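Local coordinates for Non-structural polyprotein (Sindbis virus, PDB 4GUA) that joins the nsP2 cysteine protease, which cuts the viral polyprotein, to the macro and zinc-binding domains of nsP3 in an uncleaved precursor probably used in viral RNA replication, at residues Q319-H323 / L653-P659; K539-F544 / S597-L603; K548-A553 / P613-H617; Y576-T581 / V616-R620; C605-M611 / T628-T633. One frame throughout, in Å; residues are numbered along the deposited sequence.

Contact 1: Q319-H323 / L653-P659; sequences QFTPH and LFNPHTP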
# COMPACT_ATOMS: atom_id res chain seq x y z
N GLN A 319 -5.91 4.88 8.49
CA GLN A 319 -4.52 4.82 8.05
C GLN A 319 -4.23 3.43 7.51
O GLN A 319 -4.05 2.49 8.27
CB GLN A 319 -3.59 5.16 9.21
CG GLN A 319 -3.80 6.56 9.74
CD GLN A 319 -2.95 6.89 10.95
OE1 GLN A 319 -2.62 6.02 11.75
NE2 GLN A 319 -2.61 8.17 11.10
N PHE A 320 -4.13 3.33 6.18
CA PHE A 320 -3.94 2.05 5.51
C PHE A 320 -2.49 1.89 5.06
O PHE A 320 -1.90 2.82 4.52
CB PHE A 320 -4.87 1.93 4.30
CG PHE A 320 -4.60 0.73 3.45
CD1 PHE A 320 -5.22 -0.49 3.71
CD2 PHE A 320 -3.71 0.81 2.38
CE1 PHE A 320 -4.97 -1.60 2.93
CE2 PHE A 320 -3.45 -0.31 1.59
CZ PHE A 320 -4.08 -1.52 1.87
N THR A 321 -1.93 0.71 5.29
CA THR A 321 -0.60 0.39 4.80
C THR A 321 -0.64 -0.97 4.12
O THR A 321 -1.35 -1.87 4.57
CB THR A 321 0.43 0.41 5.95
OG1 THR A 321 0.13 -0.63 6.90
CG2 THR A 321 0.42 1.76 6.65
N PRO A 322 0.10 -1.12 3.00
CA PRO A 322 -0.05 -2.36 2.24
C PRO A 322 0.83 -3.52 2.68
O PRO A 322 1.26 -4.30 1.83
CB PRO A 322 0.38 -1.93 0.84
CG PRO A 322 1.47 -0.93 1.12
CD PRO A 322 1.03 -0.18 2.35
N HIS A 323 1.04 -3.70 3.98
CA HIS A 323 1.92 -4.76 4.44
C HIS A 323 1.22 -6.08 4.20
O HIS A 323 1.74 -6.98 3.53
CB HIS A 323 2.24 -4.58 5.92
CG HIS A 323 3.00 -3.32 6.21
ND1 HIS A 323 2.39 -2.09 6.30
CD2 HIS A 323 4.31 -3.12 6.46
CE1 HIS A 323 3.30 -1.17 6.58
NE2 HIS A 323 4.48 -1.77 6.68
N LEU A 653 -0.25 4.88 15.11
CA LEU A 653 -0.48 3.47 15.41
C LEU A 653 -0.42 2.46 14.24
O LEU A 653 -0.73 1.29 14.44
CB LEU A 653 -1.78 3.34 16.19
CG LEU A 653 -1.78 4.21 17.45
CD1 LEU A 653 -3.11 4.13 18.17
CD2 LEU A 653 -0.64 3.81 18.38
N PHE A 654 -0.09 2.90 13.03
CA PHE A 654 0.02 1.95 11.92
C PHE A 654 1.38 1.25 11.91
O PHE A 654 2.27 1.59 12.69
CB PHE A 654 -0.24 2.63 10.57
CG PHE A 654 0.74 3.73 10.25
CD1 PHE A 654 1.96 3.44 9.68
CD2 PHE A 654 0.42 5.06 10.49
CE1 PHE A 654 2.86 4.44 9.37
CE2 PHE A 654 1.31 6.07 10.19
CZ PHE A 654 2.53 5.76 9.63
N ASN A 655 1.55 0.30 11.00
CA ASN A 655 2.77 -0.51 10.93
C ASN A 655 3.99 0.30 10.47
O ASN A 655 4.01 0.82 9.34
CB ASN A 655 2.53 -1.71 10.01
CG ASN A 655 3.61 -2.76 10.15
OD1 ASN A 655 4.78 -2.45 10.41
ND2 ASN A 655 3.23 -4.01 9.96
N PRO A 656 5.00 0.42 11.34
CA PRO A 656 6.22 1.22 11.17
C PRO A 656 7.23 0.65 10.17
O PRO A 656 8.03 1.42 9.63
CB PRO A 656 6.83 1.24 12.56
CG PRO A 656 6.37 -0.03 13.17
CD PRO A 656 5.01 -0.30 12.63
N HIS A 657 7.20 -0.66 9.94
CA HIS A 657 8.13 -1.30 9.01
C HIS A 657 7.90 -0.86 7.57
O HIS A 657 6.79 -0.51 7.18
CB HIS A 657 8.00 -2.82 9.08
CG HIS A 657 8.53 -3.41 10.34
ND1 HIS A 657 9.69 -2.97 10.95
CD2 HIS A 657 8.06 -4.42 11.12
CE1 HIS A 657 9.90 -3.67 12.04
NE2 HIS A 657 8.93 -4.55 12.17
N THR A 658 8.96 -0.90 6.78
CA THR A 658 8.84 -0.73 5.34
C THR A 658 8.04 -1.92 4.81
O THR A 658 8.39 -3.07 5.05
CB THR A 658 10.22 -0.73 4.66
OG1 THR A 658 11.03 0.33 5.20
CG2 THR A 658 10.07 -0.55 3.16
N PRO A 659 6.94 -1.65 4.09
CA PRO A 659 6.22 -2.79 3.52
C PRO A 659 7.16 -3.68 2.71
O PRO A 659 8.03 -3.16 2.01
CB PRO A 659 5.17 -2.13 2.64
CG PRO A 659 4.93 -0.79 3.28
CD PRO A 659 6.27 -0.37 3.82
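The imidazole of H323 is gripped at both nitrogens. Its NE2 donates to the backbone O of H657 at 2.7 Å, almost perfectly straight (178° at the hydrogen) and in the ring plane, although it meets that carbonyl from above the carbonyl's own plane. Within the same segment ND1 lies 2.8 Å from T321 OG1, and together the two bonds fix the rotation of the ring. Its faces are filled as well. On one, P659 CG sits 3.8 Å from the ring centroid. On the other the amide of N655 lies stacked with its plane only 4° from that of the imidazole. The N655 side chain gets there because CG stands anti to the backbone N (chi1 -166°), and OD1 then accepts from H657 N at 3.0 Å in an Asx turn, while ND2 is held by D436 of helix 420-440. The site lies where nsP2 meets nsP3: H323 begins helix 323-333, just after P322 at its N-cap, beyond a sheet whose strand order matches that of methyltransferase-like folds, and 653-659 belongs to the zinc-binding part of nsP3. Farther back along both segments the contact is more sparing. Q319 brings OE1 to the edge of the F654 ring, 3.4 Å from CD2, with amide and ring nearly perpendicular, and the methyl CG2 of T321 rests 3.8 Å from F654 CD1.

Contact 2: K539-F544 / S597-L603; sequences KLYSYF and SSPPKTL
Y543 reaches across to S597, its OH hydrogen-bonded to S597 OG at 2.7 Å. With CG anti to its carbonyl carbon (chi1 -76°), the tyrosine lays one ring face under two consecutive prolines: P599 CA is 3.8 Å from the centroid and P600 CD 4.2 Å, both CH-pi contacts. Y541 also packs on P599, CB against CB at 3.6 Å, and its ring slants past the CA and CB of K601, whose amine goes on to P656 O. T602 points its methyl inward. CG2, anti to the carbonyl carbon, touches S542 CB and F544 CZ (3.6 Å), while OG1 is bonded to W520 O. S542 OG folds back onto F544 N as an ST turn. Between these side chains the backbones form one antiparallel, non-hydrogen-bonded pair, Y541 with K601, flanked by T602 N to L540 O (2.7 Å) and S542 N to P600 O (3.1 Å). Because P599 and P600 have no N-H to give, the 597-600 end of the bridge cannot extend as a regular ladder; it is held instead by one proline carbonyl, one face of an aromatic ring and a single hydroxyl pair.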
# COMPACT_ATOMS: atom_id res chain seq x y z
N LYS A 539 -2.45 9.20 1.67
CA LYS A 539 -1.48 8.12 1.74
C LYS A 539 -0.31 8.47 2.67
O LYS A 539 -0.01 9.64 2.91
CB LYS A 539 -0.96 7.77 0.35
CG LYS A 539 -0.01 8.80 -0.24
CD LYS A 539 0.51 8.38 -1.60
CE LYS A 539 -0.34 8.95 -2.72
NZ LYS A 539 0.36 8.83 -4.01
N LEU A 540 0.34 7.43 3.20
CA LEU A 540 1.33 7.58 4.26
C LEU A 540 2.80 7.55 3.80
O LEU A 540 3.72 7.63 4.64
CB LEU A 540 1.08 6.52 5.32
CG LEU A 540 -0.25 6.73 6.05
CD1 LEU A 540 -0.62 5.52 6.89
CD2 LEU A 540 -0.21 7.99 6.92
N TYR A 541 3.02 7.44 2.50
CA TYR A 541 4.37 7.38 1.94
C TYR A 541 4.47 8.26 0.69
O TYR A 541 3.57 8.26 -0.14
CB TYR A 541 4.75 5.94 1.56
CG TYR A 541 4.45 4.91 2.63
CD1 TYR A 541 5.36 4.64 3.64
CD2 TYR A 541 3.26 4.18 2.61
CE1 TYR A 541 5.09 3.70 4.61
CE2 TYR A 541 2.99 3.23 3.58
CZ TYR A 541 3.91 2.99 4.57
OH TYR A 541 3.64 2.05 5.54
N SER A 542 5.55 9.01 0.57
CA SER A 542 5.75 9.81 -0.63
C SER A 542 7.22 10.12 -0.87
O SER A 542 8.01 10.17 0.07
CB SER A 542 4.96 11.11 -0.53
OG SER A 542 4.94 11.78 -1.77
N TYR A 543 7.59 10.33 -2.13
CA TYR A 543 8.91 10.86 -2.45
C TYR A 543 8.90 12.39 -2.57
O TYR A 543 9.96 13.01 -2.69
CB TYR A 543 9.44 10.26 -3.75
CG TYR A 543 9.96 8.85 -3.62
CD1 TYR A 543 11.22 8.61 -3.12
CD2 TYR A 543 9.20 7.77 -4.05
CE1 TYR A 543 11.71 7.33 -3.01
CE2 TYR A 543 9.68 6.49 -3.95
CZ TYR A 543 10.94 6.28 -3.43
OH TYR A 543 11.44 5.00 -3.32
N PHE A 544 7.71 13.00 -2.55
CA PHE A 544 7.59 14.45 -2.63
C PHE A 544 8.22 15.01 -3.88
O PHE A 544 8.72 16.14 -3.88
CB PHE A 544 8.20 15.11 -1.39
CG PHE A 544 7.43 14.83 -0.14
CD1 PHE A 544 6.35 15.63 0.20
CD2 PHE A 544 7.76 13.76 0.67
CE1 PHE A 544 5.62 15.37 1.34
CE2 PHE A 544 7.03 13.49 1.81
CZ PHE A 544 5.95 14.29 2.14
N SER A 597 14.22 1.99 -4.49
CA SER A 597 13.97 2.14 -3.06
C SER A 597 12.46 2.17 -2.83
O SER A 597 11.68 1.88 -3.74
CB SER A 597 14.62 3.42 -2.53
OG SER A 597 14.12 4.58 -3.18
N SER A 598 12.05 2.49 -1.60
CA SER A 598 10.65 2.62 -1.25
C SER A 598 10.37 4.03 -0.74
O SER A 598 11.25 4.66 -0.14
CB SER A 598 10.28 1.61 -0.16
OG SER A 598 10.45 0.28 -0.62
N PRO A 599 9.16 4.54 -0.99
CA PRO A 599 8.79 5.89 -0.54
C PRO A 599 8.88 6.05 0.97
O PRO A 599 8.32 5.24 1.70
CB PRO A 599 7.34 6.02 -1.01
CG PRO A 599 6.86 4.64 -1.23
CD PRO A 599 8.05 3.87 -1.69
N PRO A 600 9.57 7.10 1.44
CA PRO A 600 9.69 7.29 2.89
C PRO A 600 8.32 7.57 3.48
O PRO A 600 7.49 8.16 2.80
CB PRO A 600 10.58 8.53 3.03
CG PRO A 600 11.03 8.90 1.67
CD PRO A 600 10.46 7.98 0.66
N LYS A 601 8.08 7.16 4.72
CA LYS A 601 6.80 7.47 5.33
C LYS A 601 6.72 8.96 5.63
O LYS A 601 7.69 9.58 6.07
CB LYS A 601 6.53 6.61 6.57
CG LYS A 601 7.50 6.73 7.71
CD LYS A 601 7.09 5.78 8.83
CE LYS A 601 7.60 4.38 8.62
NZ LYS A 601 8.66 4.06 9.62
N THR A 602 5.55 9.53 5.36
CA THR A 602 5.29 10.95 5.55
C THR A 602 4.84 11.31 6.96
O THR A 602 4.81 12.49 7.31
CB THR A 602 4.16 11.42 4.61
OG1 THR A 602 2.96 10.70 4.93
CG2 THR A 602 4.50 11.16 3.16
N LEU A 603 4.48 10.32 7.76
CA LEU A 603 3.90 10.59 9.06
C LEU A 603 4.37 9.59 10.12
O LEU A 603 3.57 8.83 10.66
CB LEU A 603 2.38 10.55 8.94
CG LEU A 603 1.59 11.29 10.01
CD1 LEU A 603 1.75 12.80 9.81
CD2 LEU A 603 0.13 10.87 9.97

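Contact 3: K548-A553 / P613-H617; sequences KFHQAA and PERVH. With SO4 (sulfate ion), chain R; SO4 (sulfate ion), chain K; SO4 (sulfate ion), chain I.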
# COMPACT_ATOMS: atom_id res chain seq x y z
N LYS A 548 10.75 20.67 -3.10
CA LYS A 548 12.17 20.80 -2.81
C LYS A 548 12.62 19.73 -1.84
O LYS A 548 13.82 19.58 -1.58
CB LYS A 548 12.48 22.18 -2.24
CG LYS A 548 11.76 22.51 -0.94
CD LYS A 548 12.21 23.87 -0.40
CE LYS A 548 11.25 24.40 0.66
NZ LYS A 548 11.88 25.49 1.46
N PHE A 549 11.67 18.96 -1.32
CA PHE A 549 11.99 17.89 -0.39
C PHE A 549 12.30 16.58 -1.10
O PHE A 549 12.62 15.58 -0.46
CB PHE A 549 10.83 17.70 0.58
CG PHE A 549 10.40 18.96 1.26
CD1 PHE A 549 11.34 19.80 1.83
CD2 PHE A 549 9.07 19.30 1.32
CE1 PHE A 549 10.95 20.96 2.45
CE2 PHE A 549 8.68 20.47 1.94
CZ PHE A 549 9.62 21.30 2.51
N HIS A 550 12.21 16.59 -2.42
CA HIS A 550 12.44 15.37 -3.19
C HIS A 550 13.80 14.75 -2.93
O HIS A 550 13.89 13.56 -2.68
CB HIS A 550 12.30 15.65 -4.68
CG HIS A 550 12.42 14.42 -5.53
ND1 HIS A 550 11.64 13.30 -5.31
CD2 HIS A 550 13.20 14.13 -6.59
CE1 HIS A 550 11.94 12.37 -6.20
NE2 HIS A 550 12.89 12.85 -6.99
N GLN A 551 14.86 15.55 -2.98
CA GLN A 551 16.21 15.03 -2.83
C GLN A 551 16.37 14.37 -1.46
O GLN A 551 16.89 13.26 -1.35
CB GLN A 551 17.24 16.15 -3.00
CG GLN A 551 18.68 15.67 -3.05
CD GLN A 551 18.98 14.82 -4.27
OE1 GLN A 551 18.86 13.60 -4.24
NE2 GLN A 551 19.40 15.47 -5.36
N ALA A 552 15.92 15.06 -0.42
CA ALA A 552 15.98 14.51 0.93
C ALA A 552 15.24 13.18 0.99
O ALA A 552 15.72 12.23 1.60
CB ALA A 552 15.38 15.50 1.92
N ALA A 553 14.08 13.12 0.33
CA ALA A 553 13.28 11.90 0.33
C ALA A 553 14.00 10.73 -0.34
O ALA A 553 13.99 9.60 0.17
CB ALA A 553 11.95 12.15 -0.36
N PRO A 613 10.87 13.70 5.16
CA PRO A 613 11.83 14.29 4.22
C PRO A 613 11.92 15.80 4.43
O PRO A 613 12.97 16.42 4.21
CB PRO A 613 11.24 13.94 2.86
CG PRO A 613 10.48 12.68 3.10
CD PRO A 613 9.90 12.82 4.48
N GLU A 614 10.82 16.39 4.87
CA GLU A 614 10.80 17.82 5.11
C GLU A 614 11.76 18.18 6.24
O GLU A 614 12.61 19.05 6.08
CB GLU A 614 9.38 18.28 5.44
CG GLU A 614 9.25 19.77 5.65
CD GLU A 614 7.81 20.22 5.76
OE1 GLU A 614 6.91 19.37 5.59
OE2 GLU A 614 7.57 21.43 6.01
N ARG A 615 11.63 17.51 7.38
CA ARG A 615 12.48 17.84 8.51
C ARG A 615 13.94 17.56 8.20
O ARG A 615 14.81 18.33 8.59
CB ARG A 615 12.07 17.06 9.76
CG ARG A 615 12.96 17.42 10.95
CD ARG A 615 12.28 17.17 12.29
NE ARG A 615 13.18 17.43 13.41
CZ ARG A 615 13.94 16.52 14.01
NH1 ARG A 615 13.93 15.25 13.63
NH2 ARG A 615 14.71 16.89 15.02
N VAL A 616 14.21 16.46 7.51
CA VAL A 616 15.58 16.13 7.16
C VAL A 616 16.18 17.25 6.33
O VAL A 616 17.33 17.64 6.53
CB VAL A 616 15.67 14.81 6.37
CG1 VAL A 616 17.00 14.71 5.63
CG2 VAL A 616 15.49 13.62 7.30
N HIS A 617 15.39 17.76 5.39
CA HIS A 617 15.85 18.81 4.50
C HIS A 617 16.13 20.12 5.24
O HIS A 617 17.14 20.76 4.99
CB HIS A 617 14.80 19.04 3.41
CG HIS A 617 15.08 20.23 2.54
ND1 HIS A 617 15.80 20.14 1.37
CD2 HIS A 617 14.73 21.53 2.67
CE1 HIS A 617 15.88 21.33 0.82
NE2 HIS A 617 15.24 22.19 1.58
S SO4 R . 15.74 25.73 0.88
O1 SO4 R . 17.07 25.53 1.47
O2 SO4 R . 15.64 27.09 0.35
O3 SO4 R . 15.54 24.79 -0.22
O4 SO4 R . 14.72 25.54 1.91
S SO4 K . 13.80 21.01 14.75
O1 SO4 K . 14.36 19.67 14.72
O2 SO4 K . 13.07 21.25 13.50
O3 SO4 K . 12.87 21.13 15.87
O4 SO4 K . 14.90 21.97 14.89
S SO4 I . 8.48 24.15 -3.26
O1 SO4 I . 8.81 22.82 -2.75
O2 SO4 I . 9.45 24.54 -4.28
O3 SO4 I . 7.15 24.11 -3.86
O4 SO4 I . 8.50 25.11 -2.16
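F549 and E614 form the dense half of this contact. The two side chains run side by side in the same direction, and E614 CG lies over one face of the phenyl ring, 3.5 Å from F549 CZ. The opposite face is lined by the aliphatic CG of the preceding K548, so the ring is sandwiched between methylenes of two charged residues. E614 CG stands anti to the backbone N (chi1 -178°), and its extended chain carries the carboxylate past the phenyl to S525 OG and C526 N. The edge of F549 is turned toward the face of H617 in an offset edge-to-face pair, with planes at 74° and centroids 5.4 Å apart. Deeper in, small residues let the backbones come close: A552 CB rests 3.4 Å from P613 O and also meets H617 CB, while A553 CB packs on P613 CB at 3.8 Å.

The outer side is quite different. No hydrogen bond joins the two segments, and K548 and H617 instead share an anion, a sulfate probably from the crystallisation liquor. K548 NZ donates to its O4 at 2.9 Å, and H617 NE2 to its O3 at 3.2 Å. A second sulfate accepts from the backbone N of K548, close to the start of helix 550-562. The whole is a meeting of two helix beginnings, 550-562 and 613-621, on alanine and proline, bordered by a basic surface site of the kind that may accept phosphate groups.

Contact 4: Y576-T581 / V616-R620; sequences YILGET and VHRLR. With SO4 (sulfate ion), chain R.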
# COMPACT_ATOMS: atom_id res chain seq x y z
N TYR A 576 23.75 11.57 8.02
CA TYR A 576 23.43 12.30 6.79
C TYR A 576 22.94 13.72 7.10
O TYR A 576 23.28 14.67 6.40
CB TYR A 576 22.38 11.52 5.99
CG TYR A 576 21.75 12.25 4.82
CD1 TYR A 576 22.37 12.29 3.58
CD2 TYR A 576 20.52 12.88 4.96
CE1 TYR A 576 21.79 12.96 2.51
CE2 TYR A 576 19.93 13.54 3.90
CZ TYR A 576 20.57 13.58 2.68
OH TYR A 576 19.97 14.25 1.63
N ILE A 577 22.14 13.84 8.15
CA ILE A 577 21.62 15.12 8.58
C ILE A 577 22.77 16.04 8.96
O ILE A 577 22.72 17.25 8.77
CB ILE A 577 20.69 14.93 9.80
CG1 ILE A 577 19.35 14.35 9.35
CG2 ILE A 577 20.47 16.25 10.53
CD1 ILE A 577 18.42 13.96 10.48
N LEU A 578 23.82 15.42 9.47
CA LEU A 578 24.98 16.14 9.99
C LEU A 578 26.08 16.37 8.94
O LEU A 578 27.15 16.88 9.26
CB LEU A 578 25.54 15.36 11.19
CG LEU A 578 24.60 15.26 12.40
CD1 LEU A 578 25.18 14.36 13.47
CD2 LEU A 578 24.30 16.63 12.97
N GLY A 579 25.81 16.02 7.68
CA GLY A 579 26.84 16.02 6.64
C GLY A 579 27.22 14.58 6.31
O GLY A 579 26.45 13.66 6.59
N GLU A 580 28.36 14.39 5.66
CA GLU A 580 28.85 13.05 5.27
C GLU A 580 28.31 12.65 3.90
O GLU A 580 28.72 11.66 3.30
CB GLU A 580 28.47 11.99 6.31
CG GLU A 580 28.94 10.58 5.97
CD GLU A 580 29.26 9.74 7.19
OE1 GLU A 580 29.14 10.25 8.32
OE2 GLU A 580 29.59 8.55 7.02
N THR A 581 27.35 13.42 3.43
CA THR A 581 26.71 13.19 2.14
C THR A 581 26.33 11.72 1.92
O THR A 581 26.19 10.95 2.87
CB THR A 581 27.62 13.68 0.98
OG1 THR A 581 26.87 13.72 -0.25
CG2 THR A 581 28.86 12.79 0.82
N VAL A 616 14.21 16.46 7.51
CA VAL A 616 15.58 16.13 7.16
C VAL A 616 16.18 17.25 6.33
O VAL A 616 17.33 17.64 6.53
CB VAL A 616 15.67 14.81 6.37
CG1 VAL A 616 17.00 14.71 5.63
CG2 VAL A 616 15.49 13.62 7.30
N HIS A 617 15.39 17.76 5.39
CA HIS A 617 15.85 18.81 4.50
C HIS A 617 16.13 20.12 5.24
O HIS A 617 17.14 20.76 4.99
CB HIS A 617 14.80 19.04 3.41
CG HIS A 617 15.08 20.23 2.54
ND1 HIS A 617 15.80 20.14 1.37
CD2 HIS A 617 14.73 21.53 2.67
CE1 HIS A 617 15.88 21.33 0.82
NE2 HIS A 617 15.24 22.19 1.58
N ARG A 618 15.24 20.49 6.16
CA ARG A 618 15.40 21.75 6.90
C ARG A 618 16.66 21.68 7.77
O ARG A 618 17.44 22.63 7.81
CB ARG A 618 14.17 22.05 7.76
N LEU A 619 16.85 20.57 8.46
CA LEU A 619 18.01 20.38 9.33
C LEU A 619 19.31 20.41 8.53
O LEU A 619 20.26 21.09 8.91
CB LEU A 619 17.91 19.05 10.08
CG LEU A 619 16.78 18.89 11.09
CD1 LEU A 619 16.66 17.44 11.54
CD2 LEU A 619 17.01 19.80 12.28
N ARG A 620 19.35 19.68 7.43
CA ARG A 620 20.57 19.55 6.63
C ARG A 620 20.92 20.85 5.92
O ARG A 620 22.10 21.14 5.70
CB ARG A 620 20.41 18.42 5.62
CG ARG A 620 21.68 18.08 4.85
CD ARG A 620 21.45 16.88 3.95
NE ARG A 620 22.47 16.75 2.91
CZ ARG A 620 23.63 16.13 3.05
NH1 ARG A 620 23.96 15.57 4.20
NH2 ARG A 620 24.48 16.08 2.03
S SO4 R . 15.74 25.73 0.88
O1 SO4 R . 17.07 25.53 1.47
O2 SO4 R . 15.64 27.09 0.35
O3 SO4 R . 15.54 24.79 -0.22
O4 SO4 R . 14.72 25.54 1.91
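R620 lies across Y576 like a lid. Its chain is extended, with CG anti to the backbone N (chi1 -173°), so that CD comes over the ring first and the guanidinium then settles flat on the same face, planes 3° apart and centres 4.1 Å apart, a stacked cation-pi pair. NH1 also points to the backbone O of Y576, although that hydrogen bond is modelled too short for its length to be trusted. Farther out, NH2 rests against T581 CA at 3.7 Å, and G579 CA lies 3.8 Å from NH1. The edge of the tyrosine is filled by V616, whose CG1 lies in the ring plane, 3.6 Å from CE2. I577 supplies the second bump. Its CG2 presses on L619 CB at 3.8 Å and its CD1 comes 4.0 Å from L619 CD1, with V616 CG2 a little farther off, so the isoleucine occupies the groove between residues one turn apart on helix 613-621. Helix 566-577 thus ends against the flank of helix 613-621; helix 550-562 closes the same space, where D555 binds Y576 OH and M556 touches V616, and M611, from the loop leading into helix 613-621, packs on I577.

Contact 5: C605-M611 / T628-T633; sequences CLCMYAM and TVCSST. With ZN (zinc ion), chain V.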
# COMPACT_ATOMS: atom_id res chain seq x y z
N CYS A 605 5.50 10.21 13.10
CA CYS A 605 4.85 10.59 14.35
C CYS A 605 4.24 11.97 14.21
O CYS A 605 4.42 12.63 13.19
CB CYS A 605 5.82 10.54 15.53
SG CYS A 605 7.17 11.72 15.45
N LEU A 606 3.51 12.39 15.24
CA LEU A 606 2.87 13.70 15.23
C LEU A 606 3.62 14.78 16.00
O LEU A 606 3.20 15.94 16.02
CB LEU A 606 1.45 13.58 15.77
CG LEU A 606 0.59 12.62 14.95
CD1 LEU A 606 -0.82 12.56 15.49
CD2 LEU A 606 0.59 13.04 13.48
N CYS A 607 4.75 14.42 16.61
CA CYS A 607 5.47 15.37 17.45
C CYS A 607 6.37 16.25 16.57
O CYS A 607 6.45 16.05 15.36
CB CYS A 607 6.30 14.64 18.51
SG CYS A 607 8.01 14.26 18.04
N MET A 608 7.03 17.22 17.19
CA MET A 608 7.78 18.24 16.45
C MET A 608 9.06 17.69 15.83
O MET A 608 9.68 18.35 15.00
CB MET A 608 8.13 19.42 17.35
CG MET A 608 9.22 19.13 18.38
SD MET A 608 9.38 20.45 19.60
CE MET A 608 9.83 21.83 18.55
N TYR A 609 9.48 16.50 16.27
CA TYR A 609 10.72 15.91 15.80
C TYR A 609 10.52 14.88 14.69
O TYR A 609 11.49 14.31 14.19
CB TYR A 609 11.48 15.30 16.99
CG TYR A 609 11.78 16.32 18.06
CD1 TYR A 609 12.68 17.35 17.83
CD2 TYR A 609 11.15 16.27 19.30
CE1 TYR A 609 12.95 18.30 18.80
CE2 TYR A 609 11.42 17.22 20.28
CZ TYR A 609 12.32 18.23 20.02
OH TYR A 609 12.60 19.17 20.99
N ALA A 610 9.28 14.68 14.27
CA ALA A 610 8.95 13.63 13.31
C ALA A 610 9.89 13.70 12.12
O ALA A 610 10.08 14.77 11.56
CB ALA A 610 7.52 13.79 12.84
N MET A 611 10.45 12.57 11.71
CA MET A 611 11.50 12.65 10.71
C MET A 611 10.86 12.40 9.35
O MET A 611 10.79 11.28 8.85
CB MET A 611 12.54 11.57 11.00
CG MET A 611 13.90 11.79 10.37
SD MET A 611 14.89 13.02 11.23
CE MET A 611 15.07 12.27 12.85
N THR A 628 18.05 16.39 17.32
CA THR A 628 17.23 15.70 18.30
C THR A 628 16.31 14.69 17.60
O THR A 628 15.70 15.00 16.59
CB THR A 628 16.39 16.70 19.10
OG1 THR A 628 17.26 17.62 19.78
CG2 THR A 628 15.50 15.98 20.12
N VAL A 629 16.25 13.49 18.15
CA VAL A 629 15.46 12.41 17.58
C VAL A 629 14.52 11.83 18.62
O VAL A 629 14.91 11.60 19.76
CB VAL A 629 16.37 11.29 17.06
CG1 VAL A 629 15.55 10.12 16.53
CG2 VAL A 629 17.32 11.82 16.00
N CYS A 630 13.27 11.60 18.23
CA CYS A 630 12.29 11.06 19.16
C CYS A 630 12.26 9.53 19.11
O CYS A 630 12.93 8.91 18.29
CB CYS A 630 10.91 11.62 18.87
SG CYS A 630 10.22 11.11 17.30
N SER A 631 11.45 8.93 19.98
CA SER A 631 11.43 7.49 20.13
C SER A 631 10.73 6.79 18.96
O SER A 631 10.86 5.58 18.79
CB SER A 631 10.75 7.10 21.45
OG SER A 631 9.36 7.36 21.42
N SER A 632 10.00 7.56 18.16
CA SER A 632 9.35 7.03 16.97
C SER A 632 10.32 6.95 15.81
O SER A 632 9.96 6.55 14.71
CB SER A 632 8.13 7.85 16.58
OG SER A 632 7.06 7.64 17.50
N THR A 633 11.56 7.36 16.04
CA THR A 633 12.62 7.12 15.09
C THR A 633 13.65 6.26 15.81
O THR A 633 14.62 6.78 16.37
CB THR A 633 13.24 8.43 14.60
OG1 THR A 633 12.28 9.16 13.83
CG2 THR A 633 14.48 8.17 13.76
ZN ZN V . 8.07 11.77 17.65
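The four-cysteine zinc site of nsP3 is built across this contact, C605 and C607 meeting C630 at the metal. Their SG atoms bind the zinc ion at 2.4, 2.5 and 2.3 Å respectively, and C648 completes the set. Both C605 and C630 place SG between the backbone N and the carbonyl carbon (chi1 65° and 67°), which turns the two sulfurs inward to the same ion. C607 and C630 each open a type I turn, C607 to A610 and C630 to T633. In the first, Y609 N donates to C607 SG at 3.2 Å, a second-shell bond that probably tempers the charge on the thiolate; the matching bond from S632 N to C630 SG is weak. Beside the metal, S632 CB packs on C605 CB at 3.7 Å. On the strand side T628 lays its CG2 over one face of the Y609 ring, 3.9 Å from the centroid, while M608 CG lies over the opposite face. M611, bent at chi2 and chi3, curls back to bring CE to V629 CG2 at 3.9 Å. Turns that each present a cysteine to one ion, one of them with a clear N-H...S bond, are consistent with a structural tetracysteine zinc site.

From the N terminus, contact 1 opens first and closes last, bringing the nsP2 segment that leads into helix 323-333 to the far end of the zinc-binding region; the other four contacts all lie within the long loop it closes. Contact 2 starts next and crosses contacts 3 and 4, which open in that order, share V616 and H617 on helix 613-621 and bring helices 550-562 and 566-577 against it. Contact 5 opens just after contact 2 has closed and crosses contacts 3 and 4 in turn, tying the zinc loop to strand 627-629. Direct links join neighbours: F654 packs on L603 between contacts 1 and 2, Y543 meets H550 between 2 and 3, and R615 meets T628 between 3 and 5.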